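Long-range contact in carbonic anhydrase (Neosartorya fumigata, PDB 6LAC), which probably catalyses the reversible hydration of carbon dioxide to hydrogencarbonate and a proton, using one zinc ion per subunit: residues L30-S35 against R82-C87. The protein carries 1 engineered substitution. Residues are numbered along the deposited sequence; the frame is centred on the assembly and turned at random.
With ZN (zinc ion), chain C.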
# COMPACT_ATOMS: atom_id res chain seq x y z
N LEU A 30 -6.41 -9.58 -3.94
CA LEU A 30 -5.40 -8.88 -3.10
C LEU A 30 -4.19 -8.67 -3.98
O LEU A 30 -3.54 -9.64 -4.42
CB LEU A 30 -5.08 -9.73 -1.88
CG LEU A 30 -3.86 -9.28 -1.06
CD1 LEU A 30 -4.00 -7.85 -0.55
CD2 LEU A 30 -3.60 -10.23 0.06
N TRP A 31 -3.87 -7.41 -4.23
CA TRP A 31 -2.75 -6.97 -5.10
C TRP A 31 -1.66 -6.46 -4.18
O TRP A 31 -1.91 -5.41 -3.53
CB TRP A 31 -3.21 -5.92 -6.08
CG TRP A 31 -2.19 -5.59 -7.11
CD1 TRP A 31 -1.15 -4.72 -7.04
CD2 TRP A 31 -2.14 -6.17 -8.42
NE1 TRP A 31 -0.42 -4.76 -8.20
CE2 TRP A 31 -1.01 -5.63 -9.07
CE3 TRP A 31 -2.90 -7.12 -9.09
CZ2 TRP A 31 -0.66 -6.00 -10.38
CZ3 TRP A 31 -2.56 -7.47 -10.36
CH2 TRP A 31 -1.47 -6.93 -10.99
N ILE A 32 -0.52 -7.09 -4.10
CA ILE A 32 0.63 -6.69 -3.26
C ILE A 32 1.68 -6.10 -4.17
O ILE A 32 2.24 -6.81 -4.99
CB ILE A 32 1.17 -7.85 -2.46
CG1 ILE A 32 0.08 -8.39 -1.54
CG2 ILE A 32 2.41 -7.44 -1.68
CD1 ILE A 32 0.38 -9.76 -0.94
N GLY A 33 1.89 -4.80 -4.08
CA GLY A 33 2.82 -4.06 -4.91
C GLY A 33 3.78 -3.30 -4.02
O GLY A 33 3.73 -3.28 -2.78
N CYS A 34 4.72 -2.63 -4.68
CA CYS A 34 5.81 -1.87 -4.01
C CYS A 34 5.52 -0.37 -3.97
O CYS A 34 5.04 0.24 -4.94
CB CYS A 34 7.13 -2.09 -4.71
SG CYS A 34 8.51 -1.21 -3.90
N SER A 35 5.82 0.21 -2.82
CA SER A 35 5.64 1.66 -2.58
C SER A 35 6.36 2.55 -3.60
O SER A 35 5.85 3.67 -3.80
CB SER A 35 6.11 1.98 -1.21
OG SER A 35 5.32 1.29 -0.23
N ARG A 82 -9.88 -15.05 -3.26
CA ARG A 82 -9.38 -16.35 -3.74
C ARG A 82 -8.14 -16.25 -4.61
O ARG A 82 -7.54 -17.27 -4.97
CB ARG A 82 -10.43 -17.09 -4.56
CG ARG A 82 -11.76 -17.25 -3.85
CD ARG A 82 -11.62 -17.78 -2.47
NE ARG A 82 -12.84 -18.52 -2.15
CZ ARG A 82 -13.19 -18.91 -0.94
NH1 ARG A 82 -14.30 -19.60 -0.78
NH2 ARG A 82 -12.42 -18.63 0.09
N ASN A 83 -7.68 -15.01 -4.84
CA ASN A 83 -6.49 -14.75 -5.67
C ASN A 83 -5.67 -13.63 -5.03
O ASN A 83 -6.24 -12.59 -4.68
CB ASN A 83 -6.83 -14.38 -7.10
CG ASN A 83 -7.39 -15.55 -7.91
OD1 ASN A 83 -6.61 -16.39 -8.35
ND2 ASN A 83 -8.72 -15.58 -8.00
N ILE A 84 -4.38 -13.86 -4.98
CA ILE A 84 -3.38 -12.88 -4.48
C ILE A 84 -2.37 -12.70 -5.61
O ILE A 84 -1.92 -13.74 -6.13
CB ILE A 84 -2.69 -13.36 -3.22
CG1 ILE A 84 -3.70 -13.55 -2.10
CG2 ILE A 84 -1.58 -12.37 -2.81
CD1 ILE A 84 -3.17 -14.19 -0.83
N VAL A 85 -2.04 -11.48 -5.98
CA VAL A 85 -0.95 -11.23 -6.94
C VAL A 85 0.16 -10.53 -6.18
O VAL A 85 -0.16 -9.48 -5.55
CB VAL A 85 -1.46 -10.40 -8.12
CG1 VAL A 85 -0.29 -10.13 -9.07
CG2 VAL A 85 -2.57 -11.10 -8.86
N ILE A 86 1.38 -10.99 -6.26
CA ILE A 86 2.57 -10.21 -5.82
C ILE A 86 3.21 -9.64 -7.07
O ILE A 86 3.63 -10.41 -7.94
CB ILE A 86 3.53 -11.05 -4.99
CG1 ILE A 86 2.78 -11.65 -3.81
CG2 ILE A 86 4.75 -10.22 -4.57
CD1 ILE A 86 3.62 -12.43 -2.85
N CYS A 87 3.15 -8.33 -7.20
CA CYS A 87 3.66 -7.63 -8.38
C CYS A 87 4.93 -6.89 -8.02
O CYS A 87 4.88 -5.93 -7.22
CB CYS A 87 2.65 -6.66 -8.89
SG CYS A 87 3.11 -5.96 -10.50
ZN ZN C . 9.87 -0.93 -5.67
O HOH W 1 5.24 -3.19 -7.43
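Two neighbouring parallel strands in the central sheet of the beta-class carbonic anhydrase fold, 30-34 and 83-87, run at 12° to each other. Four backbone hydrogen bonds define their pairing. L30 N donates to N83 O over 3.1 Å, in the carbonyl plane but less straight than the three that follow: V85 N to L30 O, I32 N to V85 O and C87 N to I32 O, each 2.8 Å and nearly along the C=O axis. I32 is thus bonded through both its N and O to strand 83-87, whereas W31 and G33 turn theirs to strand 52-57.

Apolar contacts divide between the two faces. L30, I32, I84 and I86 share one; L30 lies alongside I84, and I32 alongside both isoleucines, which helix 127-148 covers. Here I32 CD1 reaches diagonally to I84 CG2 (3.8 Å) and more loosely to I86 CG1. On the other, W31, with CG anti to the backbone N (chi1 -171°), lays its indole against V85. In this CH-pi contact V85 CG1 sits 3.9 Å from the centroid of the six-membered ring of W31, 19° off its normal. C87 CB meets the indole obliquely, 3.7 Å from W31 CZ2, and E41 accepts the indole N-H.

Direct pairing ends near the metal, where a water bridges the strands, accepting from C34 N and donating to C87 O (2.8 Å). D36, H89 and C92 complete the zinc site, to which C34 contributes its SG, 2.2 Å from ZN.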